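Local coordinates for protein thioredoxin peroxidase 2 (Plasmodium falciparum, PDB 2C0D) that probably reduces hydrogen peroxide and organic hydroperoxides as a mitochondrial 2-Cys, thioredoxin-dependent peroxidase of the malaria parasite, at residues B[44-49]-B[121-126]; B[37-42]-B[99-104]; B[149-154]-B[177-182]. All coordinates share one frame; numbering follows the deposited sequence.

Interaction 1 (B[44-49]-B[121-126]); sequences EIINVD and EFTLVS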
ATOM      1  N   GLU B  44     -24.367 -19.143   0.821  1.00 14.80           N
ATOM      2  CA  GLU B  44     -25.511 -18.509   1.419  1.00 15.73           C
ATOM      3  C   GLU B  44     -25.379 -17.003   1.287  1.00 14.86           C
ATOM      4  O   GLU B  44     -24.275 -16.459   1.436  1.00 14.25           O
ATOM      5  CB  GLU B  44     -25.576 -18.894   2.891  1.00 16.43           C
ATOM      6  CG  GLU B  44     -25.809 -20.408   3.069  1.00 18.94           C
ATOM      7  N   ILE B  45     -26.496 -16.340   1.003  1.00 14.05           N
ATOM      8  CA  ILE B  45     -26.512 -14.878   0.924  1.00 14.27           C
ATOM      9  C   ILE B  45     -26.671 -14.362   2.348  1.00 14.61           C
ATOM     10  O   ILE B  45     -27.625 -14.747   3.053  1.00 13.71           O
ATOM     11  CB  ILE B  45     -27.641 -14.349   0.030  1.00 15.48           C
ATOM     12  CG1 ILE B  45     -27.488 -14.886  -1.395  1.00 15.72           C
ATOM     13  CG2 ILE B  45     -27.614 -12.805   0.007  1.00 15.73           C
ATOM     14  CD1 ILE B  45     -28.668 -14.548  -2.299  1.00 20.62           C
ATOM     15  N   ILE B  46     -25.730 -13.520   2.770  1.00 12.90           N
ATOM     16  CA  ILE B  46     -25.721 -12.980   4.119  1.00 13.80           C
ATOM     17  C   ILE B  46     -25.617 -11.458   4.112  1.00 14.19           C
ATOM     18  O   ILE B  46     -25.222 -10.829   3.120  1.00 12.17           O
ATOM     19  CB  ILE B  46     -24.552 -13.573   4.964  1.00 13.88           C
ATOM     20  CG1 ILE B  46     -23.172 -13.369   4.257  1.00 13.17           C
ATOM     21  CG2 ILE B  46     -24.806 -15.085   5.241  1.00 15.24           C
ATOM     22  CD1 ILE B  46     -21.913 -13.477   5.178  1.00 12.61           C
ATOM     23  N   ASN B  47     -26.000 -10.852   5.228  1.00 15.28           N
ATOM     24  CA  ASN B  47     -25.726  -9.436   5.382  1.00 16.90           C
ATOM     25  C   ASN B  47     -24.371  -9.267   6.039  1.00 16.78           C
ATOM     26  O   ASN B  47     -24.163  -9.757   7.159  1.00 18.44           O
ATOM     27  CB  ASN B  47     -26.818  -8.763   6.219  1.00 18.49           C
ATOM     28  CG  ASN B  47     -28.163  -8.716   5.499  1.00 22.93           C
ATOM     29  OD1 ASN B  47     -28.230  -8.496   4.287  1.00 26.53           O
ATOM     30  ND2 ASN B  47     -29.244  -8.947   6.249  1.00 29.13           N
ATOM     31  N   VAL B  48     -23.460  -8.565   5.367  1.00 14.54           N
ATOM     32  CA  VAL B  48     -22.104  -8.384   5.870  1.00 16.02           C
ATOM     33  C   VAL B  48     -22.006  -6.986   6.425  1.00 16.86           C
ATOM     34  O   VAL B  48     -22.215  -6.014   5.716  1.00 18.03           O
ATOM     35  CB  VAL B  48     -21.042  -8.530   4.737  1.00 15.13           C
ATOM     36  CG1 VAL B  48     -19.629  -8.324   5.296  1.00 14.36           C
ATOM     37  CG2 VAL B  48     -21.190  -9.916   4.078  1.00 15.30           C
ATOM     38  N   ASP B  49     -21.673  -6.915   7.705  1.00 18.41           N
ATOM     39  CA  ASP B  49     -21.643  -5.677   8.460  1.00 19.38           C
ATOM     40  C   ASP B  49     -20.249  -5.589   9.056  1.00 18.50           C
ATOM     41  O   ASP B  49     -19.898  -6.429   9.880  1.00 17.17           O
ATOM     42  CB  ASP B  49     -22.680  -5.804   9.591  1.00 20.91           C
ATOM     43  CG  ASP B  49     -22.710  -4.611  10.520  1.00 25.21           C
ATOM     44  OD1 ASP B  49     -22.029  -3.596  10.224  1.00 31.35           O
ATOM     45  OD2 ASP B  49     -23.427  -4.703  11.564  1.00 32.01           O
ATOM     46  N   GLU B 121     -13.356 -20.324   0.041  1.00 11.37           N
ATOM     47  CA  GLU B 121     -13.756 -20.486   1.426  1.00 11.71           C
ATOM     48  C   GLU B 121     -13.796 -19.174   2.190  1.00 11.20           C
ATOM     49  O   GLU B 121     -13.450 -19.133   3.391  1.00 12.83           O
ATOM     50  CB  GLU B 121     -12.768 -21.436   2.158  1.00 12.66           C
ATOM     51  N   PHE B 122     -14.214 -18.094   1.529  1.00 10.13           N
ATOM     52  CA  PHE B 122     -14.364 -16.823   2.216  1.00  8.95           C
ATOM     53  C   PHE B 122     -15.468 -16.007   1.521  1.00  8.52           C
ATOM     54  O   PHE B 122     -15.851 -16.312   0.384  1.00  9.41           O
ATOM     55  CB  PHE B 122     -13.037 -16.032   2.270  1.00  9.30           C
ATOM     56  CG  PHE B 122     -12.464 -15.609   0.911  1.00  8.85           C
ATOM     57  CD1 PHE B 122     -12.734 -14.336   0.408  1.00  9.33           C
ATOM     58  CD2 PHE B 122     -11.621 -16.446   0.185  1.00 10.13           C
ATOM     59  CE1 PHE B 122     -12.208 -13.885  -0.802  1.00 10.37           C
ATOM     60  CE2 PHE B 122     -11.048 -16.024  -1.039  1.00 11.15           C
ATOM     61  CZ  PHE B 122     -11.340 -14.738  -1.538  1.00 12.46           C
ATOM     62  N   THR B 123     -15.937 -14.969   2.190  1.00  7.06           N
ATOM     63  CA  THR B 123     -17.086 -14.195   1.716  1.00  6.66           C
ATOM     64  C   THR B 123     -16.744 -13.169   0.628  1.00  7.17           C
ATOM     65  O   THR B 123     -15.746 -12.439   0.738  1.00  7.74           O
ATOM     66  CB  THR B 123     -17.716 -13.477   2.920  1.00  7.63           C
ATOM     67  OG1 THR B 123     -18.185 -14.489   3.842  1.00  8.51           O
ATOM     68  CG2 THR B 123     -18.912 -12.551   2.492  1.00  9.51           C
ATOM     69  N   LEU B 124     -17.574 -13.122  -0.420  1.00  6.16           N
ATOM     70  CA  LEU B 124     -17.478 -12.154  -1.499  1.00  6.31           C
ATOM     71  C   LEU B 124     -18.637 -11.152  -1.352  1.00  7.22           C
ATOM     72  O   LEU B 124     -19.821 -11.539  -1.281  1.00  7.57           O
ATOM     73  CB  LEU B 124     -17.551 -12.851  -2.870  1.00  8.07           C
ATOM     74  CG  LEU B 124     -16.456 -13.909  -3.164  1.00  8.76           C
ATOM     75  CD1 LEU B 124     -16.742 -14.497  -4.552  1.00  8.21           C
ATOM     76  CD2 LEU B 124     -15.078 -13.266  -3.187  1.00 10.79           C
ATOM     77  N   VAL B 125     -18.293  -9.877  -1.268  1.00  6.32           N
ATOM     78  CA  VAL B 125     -19.271  -8.847  -0.943  1.00  5.81           C
ATOM     79  C   VAL B 125     -19.627  -8.084  -2.195  1.00  6.63           C
ATOM     80  O   VAL B 125     -18.756  -7.675  -2.979  1.00  7.10           O
ATOM     81  CB  VAL B 125     -18.650  -7.821   0.033  1.00  6.06           C
ATOM     82  CG1 VAL B 125     -19.669  -6.705   0.392  1.00  6.77           C
ATOM     83  CG2 VAL B 125     -18.203  -8.547   1.276  1.00  7.05           C
ATOM     84  N   SER B 126     -20.930  -7.828  -2.338  1.00  6.06           N
ATOM     85  CA  SER B 126     -21.424  -7.058  -3.481  0.50  6.59           C
ATOM     86  C   SER B 126     -21.614  -5.572  -3.169  1.00  7.19           C
ATOM     87  O   SER B 126     -22.595  -5.174  -2.487  1.00  8.70           O
ATOM     88  CB  SER B 126     -22.725  -7.682  -3.977  0.50  6.21           C
ATOM     89  OG  SER B 126     -22.412  -8.794  -4.784  0.50  6.08           O
TER

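Interaction 2 (B[37-42]-B[99-104]); sequences QGLNKN and DSVYSH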
ATOM      1  N   GLN B  37     -24.846  -7.024   0.921  1.00 10.73           N
ATOM      2  CA  GLN B  37     -25.031  -8.475   0.810  1.00 10.95           C
ATOM      3  C   GLN B  37     -23.732  -9.129   0.429  1.00 10.24           C
ATOM      4  O   GLN B  37     -22.926  -8.562  -0.336  1.00  9.25           O
ATOM      5  CB  GLN B  37     -26.087  -8.816  -0.252  1.00 11.50           C
ATOM      6  CG  GLN B  37     -27.475  -8.324   0.097  1.00 15.11           C
ATOM      7  CD  GLN B  37     -28.498  -8.901  -0.838  1.00 17.99           C
ATOM      8  OE1 GLN B  37     -28.351  -8.785  -2.058  1.00 18.74           O
ATOM      9  NE2 GLN B  37     -29.514  -9.573  -0.289  1.00 20.62           N
ATOM     10  N   GLY B  38     -23.528 -10.323   0.964  1.00  8.93           N
ATOM     11  CA  GLY B  38     -22.358 -11.097   0.606  1.00  9.61           C
ATOM     12  C   GLY B  38     -22.760 -12.534   0.334  1.00  9.29           C
ATOM     13  O   GLY B  38     -23.872 -12.971   0.706  1.00  9.32           O
ATOM     14  N   LEU B  39     -21.867 -13.248  -0.333  1.00  8.14           N
ATOM     15  CA  LEU B  39     -22.078 -14.648  -0.642  1.00  9.15           C
ATOM     16  C   LEU B  39     -21.008 -15.384   0.171  1.00  9.64           C
ATOM     17  O   LEU B  39     -19.800 -15.175  -0.056  1.00  9.42           O
ATOM     18  CB  LEU B  39     -21.905 -14.851  -2.151  1.00  8.79           C
ATOM     19  CG  LEU B  39     -22.118 -16.251  -2.750  1.00  9.37           C
ATOM     20  CD1 LEU B  39     -23.614 -16.652  -2.594  1.00  9.92           C
ATOM     21  CD2 LEU B  39     -21.669 -16.318  -4.250  1.00 10.04           C
ATOM     22  N   ASN B  40     -21.416 -16.182   1.158  1.00  8.85           N
ATOM     23  CA  ASN B  40     -20.400 -16.828   2.021  1.00 10.39           C
ATOM     24  C   ASN B  40     -19.812 -18.156   1.493  1.00 10.79           C
ATOM     25  O   ASN B  40     -20.107 -18.582   0.365  1.00  9.08           O
ATOM     26  CB  ASN B  40     -20.880 -16.910   3.485  1.00 11.31           C
ATOM     27  CG  ASN B  40     -21.890 -18.048   3.720  1.00 12.86           C
ATOM     28  OD1 ASN B  40     -22.145 -18.871   2.837  1.00  9.15           O
ATOM     29  ND2 ASN B  40     -22.466 -18.078   4.915  1.00 15.48           N
ATOM     30  N   LYS B  41     -18.986 -18.818   2.315  1.00 11.56           N
ATOM     31  CA  LYS B  41     -18.256 -19.997   1.866  1.00 13.65           C
ATOM     32  C   LYS B  41     -19.195 -21.166   1.593  1.00 14.24           C
ATOM     33  O   LYS B  41     -18.827 -22.116   0.900  1.00 15.96           O
ATOM     34  CB  LYS B  41     -17.191 -20.387   2.888  1.00 15.47           C
ATOM     35  CG  LYS B  41     -17.747 -20.702   4.254  1.00 17.99           C
ATOM     36  CD  LYS B  41     -16.625 -20.980   5.259  1.00 25.70           C
ATOM     37  CE  LYS B  41     -17.198 -21.730   6.446  1.00 29.94           C
ATOM     38  NZ  LYS B  41     -16.238 -21.921   7.592  1.00 33.15           N
ATOM     39  N   ASN B  42     -20.415 -21.070   2.101  1.00 15.00           N
ATOM     40  CA  ASN B  42     -21.423 -22.104   1.865  1.00 16.27           C
ATOM     41  C   ASN B  42     -22.434 -21.665   0.823  1.00 16.20           C
ATOM     42  O   ASN B  42     -23.494 -22.286   0.656  1.00 15.50           O
ATOM     43  CB  ASN B  42     -22.076 -22.470   3.197  1.00 17.77           C
ATOM     44  CG  ASN B  42     -21.098 -23.173   4.126  1.00 21.37           C
ATOM     45  OD1 ASN B  42     -20.957 -22.817   5.296  1.00 26.79           O
ATOM     46  ND2 ASN B  42     -20.385 -24.144   3.586  1.00 23.03           N
ATOM     47  N   ASP B  99     -19.955  -5.752  -8.337  1.00  9.30           N
ATOM     48  CA  ASP B  99     -20.813  -6.642  -9.121  1.00  9.99           C
ATOM     49  C   ASP B  99     -21.814  -7.372  -8.239  1.00  8.84           C
ATOM     50  O   ASP B  99     -21.639  -7.412  -7.019  1.00  8.79           O
ATOM     51  CB  ASP B  99     -19.938  -7.642  -9.856  1.00 10.52           C
ATOM     52  CG  ASP B  99     -18.887  -6.964 -10.751  1.00 16.27           C
ATOM     53  OD1 ASP B  99     -19.071  -6.966 -11.989  1.00 16.95           O
ATOM     54  OD2 ASP B  99     -17.858  -6.478 -10.229  1.00 19.65           O
ATOM     55  N   SER B 100     -22.848  -7.971  -8.843  1.00  7.34           N
ATOM     56  CA  SER B 100     -23.960  -8.521  -8.050  1.00  6.66           C
ATOM     57  C   SER B 100     -23.643  -9.880  -7.408  1.00  7.10           C
ATOM     58  O   SER B 100     -22.652 -10.551  -7.779  1.00  6.73           O
ATOM     59  CB  SER B 100     -25.173  -8.712  -8.981  1.00  6.81           C
ATOM     60  OG  SER B 100     -24.866  -9.703  -9.965  1.00  4.77           O
ATOM     61  N   VAL B 101     -24.515 -10.311  -6.487  1.00  6.52           N
ATOM     62  CA  VAL B 101     -24.354 -11.635  -5.861  1.00  7.77           C
ATOM     63  C   VAL B 101     -24.394 -12.722  -6.942  1.00  6.53           C
ATOM     64  O   VAL B 101     -23.595 -13.645  -6.895  1.00  6.27           O
ATOM     65  CB  VAL B 101     -25.393 -11.872  -4.752  1.00  7.69           C
ATOM     66  CG1 VAL B 101     -25.248 -13.269  -4.168  1.00 10.41           C
ATOM     67  CG2 VAL B 101     -25.174 -10.811  -3.639  1.00  9.90           C
ATOM     68  N   TYR B 102     -25.281 -12.561  -7.938  1.00  5.81           N
ATOM     69  CA  TYR B 102     -25.346 -13.528  -9.053  1.00  6.25           C
ATOM     70  C   TYR B 102     -23.980 -13.605  -9.752  1.00  6.94           C
ATOM     71  O   TYR B 102     -23.466 -14.686 -10.004  1.00  6.66           O
ATOM     72  CB  TYR B 102     -26.391 -13.108 -10.106  1.00  5.94           C
ATOM     73  CG  TYR B 102     -26.404 -14.087 -11.224  1.00  7.23           C
ATOM     74  CD1 TYR B 102     -27.215 -15.237 -11.128  1.00 10.91           C
ATOM     75  CD2 TYR B 102     -25.610 -13.904 -12.350  1.00  7.85           C
ATOM     76  CE1 TYR B 102     -27.239 -16.183 -12.161  1.00 12.08           C
ATOM     77  CE2 TYR B 102     -25.615 -14.847 -13.400  1.00  8.92           C
ATOM     78  CZ  TYR B 102     -26.422 -15.983 -13.270  1.00  8.87           C
ATOM     79  OH  TYR B 102     -26.432 -16.919 -14.277  1.00 12.21           O
ATOM     80  N   SER B 103     -23.390 -12.444 -10.046  1.00  6.23           N
ATOM     81  CA  SER B 103     -22.089 -12.407 -10.742  1.00  6.41           C
ATOM     82  C   SER B 103     -21.001 -13.176  -9.941  1.00  6.38           C
ATOM     83  O   SER B 103     -20.206 -13.912 -10.533  1.00  6.35           O
ATOM     84  CB  SER B 103     -21.642 -10.945 -10.976  1.00  8.03           C
ATOM     85  OG  SER B 103     -22.468 -10.343 -12.004  1.00 10.94           O
ATOM     86  N   HIS B 104     -20.960 -12.979  -8.621  1.00  6.22           N
ATOM     87  CA  HIS B 104     -19.999 -13.733  -7.774  1.00  6.44           C
ATOM     88  C   HIS B 104     -20.249 -15.235  -7.781  1.00  6.42           C
ATOM     89  O   HIS B 104     -19.313 -16.011  -7.896  1.00  5.64           O
ATOM     90  CB  HIS B 104     -20.035 -13.218  -6.356  1.00  7.70           C
ATOM     91  CG  HIS B 104     -19.413 -11.853  -6.215  1.00  8.38           C
ATOM     92  ND1 HIS B 104     -18.306 -11.454  -6.944  1.00 16.45           N
ATOM     93  CD2 HIS B 104     -19.721 -10.818  -5.407  1.00 12.77           C
ATOM     94  CE1 HIS B 104     -17.967 -10.224  -6.587  1.00 13.46           C
ATOM     95  NE2 HIS B 104     -18.807  -9.819  -5.654  1.00 17.44           N
TER

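Interaction 3 (B[149-154]-B[177-182]); sequences LFIIDK and RTIDSI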
ATOM      1  N   LEU B 149      -6.317  -2.918  -1.164  1.00  6.04           N
ATOM      2  CA  LEU B 149      -6.337  -3.853  -0.057  1.00  6.60           C
ATOM      3  C   LEU B 149      -6.195  -3.075   1.234  1.00  5.90           C
ATOM      4  O   LEU B 149      -5.372  -2.157   1.321  1.00  6.80           O
ATOM      5  CB  LEU B 149      -5.177  -4.844  -0.169  1.00  8.72           C
ATOM      6  CG  LEU B 149      -5.121  -5.893   0.952  1.00 11.99           C
ATOM      7  CD1 LEU B 149      -4.630  -7.256   0.421  1.00 13.63           C
ATOM      8  CD2 LEU B 149      -4.196  -5.353   2.041  1.00 11.96           C
ATOM      9  N   PHE B 150      -7.006  -3.428   2.221  1.00  4.88           N
ATOM     10  CA  PHE B 150      -6.942  -2.724   3.523  1.00  5.08           C
ATOM     11  C   PHE B 150      -6.938  -3.715   4.658  1.00  5.96           C
ATOM     12  O   PHE B 150      -7.648  -4.733   4.599  1.00  7.16           O
ATOM     13  CB  PHE B 150      -8.194  -1.825   3.664  1.00  5.67           C
ATOM     14  CG  PHE B 150      -8.258  -0.747   2.601  1.00  6.16           C
ATOM     15  CD1 PHE B 150      -7.744   0.531   2.863  1.00  9.13           C
ATOM     16  CD2 PHE B 150      -8.773  -1.018   1.330  1.00  7.04           C
ATOM     17  CE1 PHE B 150      -7.792   1.528   1.884  1.00  9.35           C
ATOM     18  CE2 PHE B 150      -8.790  -0.037   0.332  1.00  9.22           C
ATOM     19  CZ  PHE B 150      -8.286   1.233   0.605  1.00  8.73           C
ATOM     20  N   ILE B 151      -6.220  -3.408   5.731  1.00  5.30           N
ATOM     21  CA  ILE B 151      -6.290  -4.245   6.924  1.00  5.74           C
ATOM     22  C   ILE B 151      -6.939  -3.393   8.006  1.00  6.56           C
ATOM     23  O   ILE B 151      -6.488  -2.241   8.282  1.00  6.29           O
ATOM     24  CB  ILE B 151      -4.876  -4.709   7.386  1.00  5.96           C
ATOM     25  CG1 ILE B 151      -4.163  -5.507   6.291  1.00  8.30           C
ATOM     26  CG2 ILE B 151      -4.970  -5.497   8.752  1.00  7.27           C
ATOM     27  CD1 ILE B 151      -4.930  -6.724   5.854  1.00 10.76           C
ATOM     28  N   ILE B 152      -7.969  -3.956   8.625  1.00  6.70           N
ATOM     29  CA  ILE B 152      -8.768  -3.304   9.654  0.50  7.28           C
ATOM     30  C   ILE B 152      -8.502  -4.014  10.993  1.00  7.85           C
ATOM     31  O   ILE B 152      -8.578  -5.241  11.058  1.00  7.82           O
ATOM     32  CB  ILE B 152     -10.284  -3.448   9.297  0.50  7.46           C
ATOM     33  CG1 ILE B 152     -10.551  -3.034   7.834  0.50  7.94           C
ATOM     34  CG2 ILE B 152     -11.192  -2.724  10.315  0.50  7.64           C
ATOM     35  CD1 ILE B 152     -10.212  -1.590   7.503  0.50  7.72           C
ATOM     36  N   ASP B 153      -8.194  -3.281  12.055  1.00  8.70           N
ATOM     37  CA  ASP B 153      -7.916  -3.991  13.317  1.00  9.53           C
ATOM     38  C   ASP B 153      -9.185  -4.263  14.137  1.00 11.18           C
ATOM     39  O   ASP B 153     -10.322  -3.986  13.698  1.00 10.73           O
ATOM     40  CB  ASP B 153      -6.786  -3.268  14.116  1.00 10.44           C
ATOM     41  CG  ASP B 153      -7.254  -1.944  14.726  1.00 13.26           C
ATOM     42  OD1 ASP B 153      -8.489  -1.706  14.793  1.00 11.03           O
ATOM     43  OD2 ASP B 153      -6.389  -1.133  15.169  1.00 15.36           O
ATOM     44  N   LYS B 154      -9.000  -4.821  15.332  1.00 13.10           N
ATOM     45  CA  LYS B 154     -10.141  -5.196  16.164  1.00 15.42           C
ATOM     46  C   LYS B 154     -10.892  -4.001  16.785  1.00 15.84           C
ATOM     47  O   LYS B 154     -11.969  -4.195  17.355  1.00 17.35           O
ATOM     48  CB  LYS B 154      -9.710  -6.193  17.244  1.00 15.47           C
ATOM     49  CG  LYS B 154      -9.220  -7.522  16.692  1.00 17.95           C
ATOM     50  CD  LYS B 154      -8.885  -8.554  17.794  1.00 18.34           C
ATOM     51  CE  LYS B 154      -7.493  -8.305  18.393  1.00 26.46           C
ATOM     52  NZ  LYS B 154      -7.212  -9.274  19.503  1.00 30.48           N
ATOM     53  N   ARG B 177       2.580 -11.327   5.732  1.00 10.24           N
ATOM     54  CA  ARG B 177       3.672 -10.674   6.505  1.00 10.76           C
ATOM     55  C   ARG B 177       3.287  -9.304   7.069  1.00 11.21           C
ATOM     56  O   ARG B 177       3.636  -8.947   8.221  1.00 11.09           O
ATOM     57  CB  ARG B 177       4.924 -10.546   5.644  1.00 11.01           C
ATOM     58  CG  ARG B 177       5.574 -11.898   5.389  1.00 16.76           C
ATOM     59  N   THR B 178       2.575  -8.541   6.247  1.00 10.52           N
ATOM     60  CA  THR B 178       1.993  -7.261   6.674  1.00 11.06           C
ATOM     61  C   THR B 178       1.062  -7.446   7.880  1.00 10.32           C
ATOM     62  O   THR B 178       1.134  -6.708   8.887  1.00  9.70           O
ATOM     63  CB  THR B 178       1.260  -6.604   5.486  1.00 11.64           C
ATOM     64  OG1 THR B 178       2.222  -6.285   4.466  1.00 16.13           O
ATOM     65  CG2 THR B 178       0.561  -5.327   5.932  1.00 14.17           C
ATOM     66  N   ILE B 179       0.157  -8.420   7.779  1.00  9.35           N
ATOM     67  CA  ILE B 179      -0.713  -8.748   8.897  1.00  9.10           C
ATOM     68  C   ILE B 179       0.112  -9.130  10.140  1.00  9.54           C
ATOM     69  O   ILE B 179      -0.146  -8.605  11.228  1.00  9.79           O
ATOM     70  CB  ILE B 179      -1.701  -9.871   8.519  1.00  9.09           C
ATOM     71  CG1 ILE B 179      -2.711  -9.306   7.496  1.00  8.25           C
ATOM     72  CG2 ILE B 179      -2.413 -10.391   9.777  1.00  9.89           C
ATOM     73  CD1 ILE B 179      -3.551 -10.402   6.754  1.00  9.66           C
ATOM     74  N   ASP B 180       1.119  -9.996   9.959  1.00 10.12           N
ATOM     75  CA  ASP B 180       2.000 -10.382  11.058  1.00 11.84           C
ATOM     76  C   ASP B 180       2.593  -9.176  11.799  1.00 11.38           C
ATOM     77  O   ASP B 180       2.620  -9.137  13.049  1.00 11.34           O
ATOM     78  CB  ASP B 180       3.134 -11.263  10.549  1.00 12.36           C
ATOM     79  CG  ASP B 180       2.723 -12.727  10.425  1.00 17.66           C
ATOM     80  OD1 ASP B 180       1.642 -13.083  10.949  1.00 20.39           O
ATOM     81  OD2 ASP B 180       3.486 -13.494   9.782  1.00 20.94           O
ATOM     82  N   SER B 181       3.074  -8.202  11.034  1.00 11.42           N
ATOM     83  CA  SER B 181       3.654  -6.984  11.633  1.00 11.74           C
ATOM     84  C   SER B 181       2.639  -6.181  12.436  1.00 11.18           C
ATOM     85  O   SER B 181       2.958  -5.661  13.512  1.00  9.96           O
ATOM     86  CB  SER B 181       4.277  -6.098  10.562  1.00 11.91           C
ATOM     87  OG  SER B 181       5.361  -6.765   9.935  1.00 15.55           O
ATOM     88  N   ILE B 182       1.402  -6.090  11.925  1.00  9.65           N
ATOM     89  CA  ILE B 182       0.337  -5.374  12.631  1.00  9.86           C
ATOM     90  C   ILE B 182      -0.028  -6.082  13.941  1.00  9.71           C
ATOM     91  O   ILE B 182      -0.160  -5.436  14.991  1.00  8.75           O
ATOM     92  CB  ILE B 182      -0.906  -5.195  11.732  1.00  9.41           C
ATOM     93  CG1 ILE B 182      -0.545  -4.255  10.557  1.00 10.20           C
ATOM     94  CG2 ILE B 182      -2.151  -4.691  12.586  1.00 10.12           C
ATOM     95  CD1 ILE B 182      -1.542  -4.323   9.351  1.00 10.79           C
TER

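Interaction 1 (B[44-49]-B[121-126])
T123 and V125 of strand 123-126 meet I46 and V48 of strand 45-49 through side chains alone, at one end of the central sheet of the peroxiredoxin (thioredoxin-like) fold. The two strands are not paired in the sheet. Strand 35-39 pairs antiparallel with both of them, through bonds such as I46 with G38 and L124 with L39. The strand axes come within 8.6 Å and their directions differ by 78°, so the contact is local. T123 comes first along 121-126 and has two neighbours. It meets I46 tip to tip, with CD1 of I46 4.1 Å from both OG1 and CG2 of T123. The chi1 of I46, 55°, wedges CG1 between the backbone N and the carbonyl carbon, and its outer end CD1 comes nearer to T123 than the start of the side chain suggests. The methyl CG2 of T123 slides past V48, 3.8 Å from CG2 of V48. L124 turns the other way, onto Y64 and H104 of helix 101-109. V125 is next; its CA-CB bond runs across the line to 45-49, and its CG2 makes the touch. It also packs on A36 and I96. All the touching residues except I46 are buried. The bond between CA and CB of V48 is directed at strand 123-126, and its two methyls divide the work. CG2 serves T123, while CG1 of V48 lies 4.3 Å from CG2 of V125.

Interaction 2 (B[37-42]-B[99-104])
L39 meets V101 and H104 in the more buried part of this strand-on-helix contact, at one end of the central sheet of the thioredoxin-like fold. Here the end of strand 35-39 lies against the first turn of helix 101-109, and most of the surface is covered. CD1 of L39 is 4.1 Å from CG1 of V101. The chi1 of L39, -178°, puts CG anti to the backbone N, and chi2 of 66° turns CD1 to V101 and CD2 to H104. CD2 of L39 slides past H104, 4.0 Å from its backbone C and 4.1 Å from its CB. The touch is made by the backbone and CB of H104, not by its ring; NE2 makes a weak hydrogen bond to V125 O instead. V101 has the largest share of the contact, with one methyl for each partner.

The solvent side is at Q37, which is exposed, though its approach is no longer. Its side chain crosses V101 at about a right angle, and CG2 of V101 lies 4.0 Å from CB of Q37. OE1 of Q37 is 4.1 Å from the same methyl. S100 is the helix N-cap, and its OG accepts from S103 N at 3.1 Å. Strand 35-39 is flanked in the sheet by 45-49 and 123-126. I45 also packs on V101, S126 touches both V101 and H104, and L39 reaches on to L105 and K108.

Interaction 3 (B[149-154]-B[177-182])
This is a buried, wholly apolar strand-to-helix contact, in which I151 of strand 144-152 meets I179 and I182 of helix 172-188. The helix covers one face of the central sheet of the thioredoxin-like fold. The strand lies inside that sheet, between 58-63 and 158-164. I151 points at the helix: CD1 goes to I179, while I182 is met mainly by CG2 and CB. CD1 of I151 is 3.8 Å from CG1 of I179, and the two side chains cross at about a right angle. CD1 of I179 also closes on that methyl, at 4.0 Å. With chi1 at -59°, CG1 of I151 lies beside the backbone N and carries CD1 to I179; CG2, beside the carbonyl carbon, faces I182. I179 and I182 lie three residues apart, on one side of the helix. C60 flanks I151 on the sheet, and R159 touches I182. I182 also packs on I168 of the second subunit, which brings this contact to the dimer interface. Beyond the strand end, D153 makes a salt bridge with R159. The branch of I151 nearest I182 is CG2, 3.7 Å from CD1 of I182; the same CD1 lies 3.9 Å from CB of I151.

In the fold
Interactions 1 and 2 are neighbours, with centres about 6 Å apart. Their segments alternate along the chain and share the end of the sheet formed by strands 45-49, 35-39 and 123-126. Two probable hydrogen bonds join them: S126 OG to D99 O at 2.7 Å, and I46 O with G38 N at 2.8 Å. Interaction 3 comes later in the chain and lies on the opposite side of its centre. Its centre is about 20 Å from that of interaction 1 and about 24 Å from that of interaction 2. It touches neither, yet all three reach the same mixed sheet. None of them includes C72, the predicted peroxidatic cysteine, and all lie away from it. Interaction 3 alone borders the second subunit.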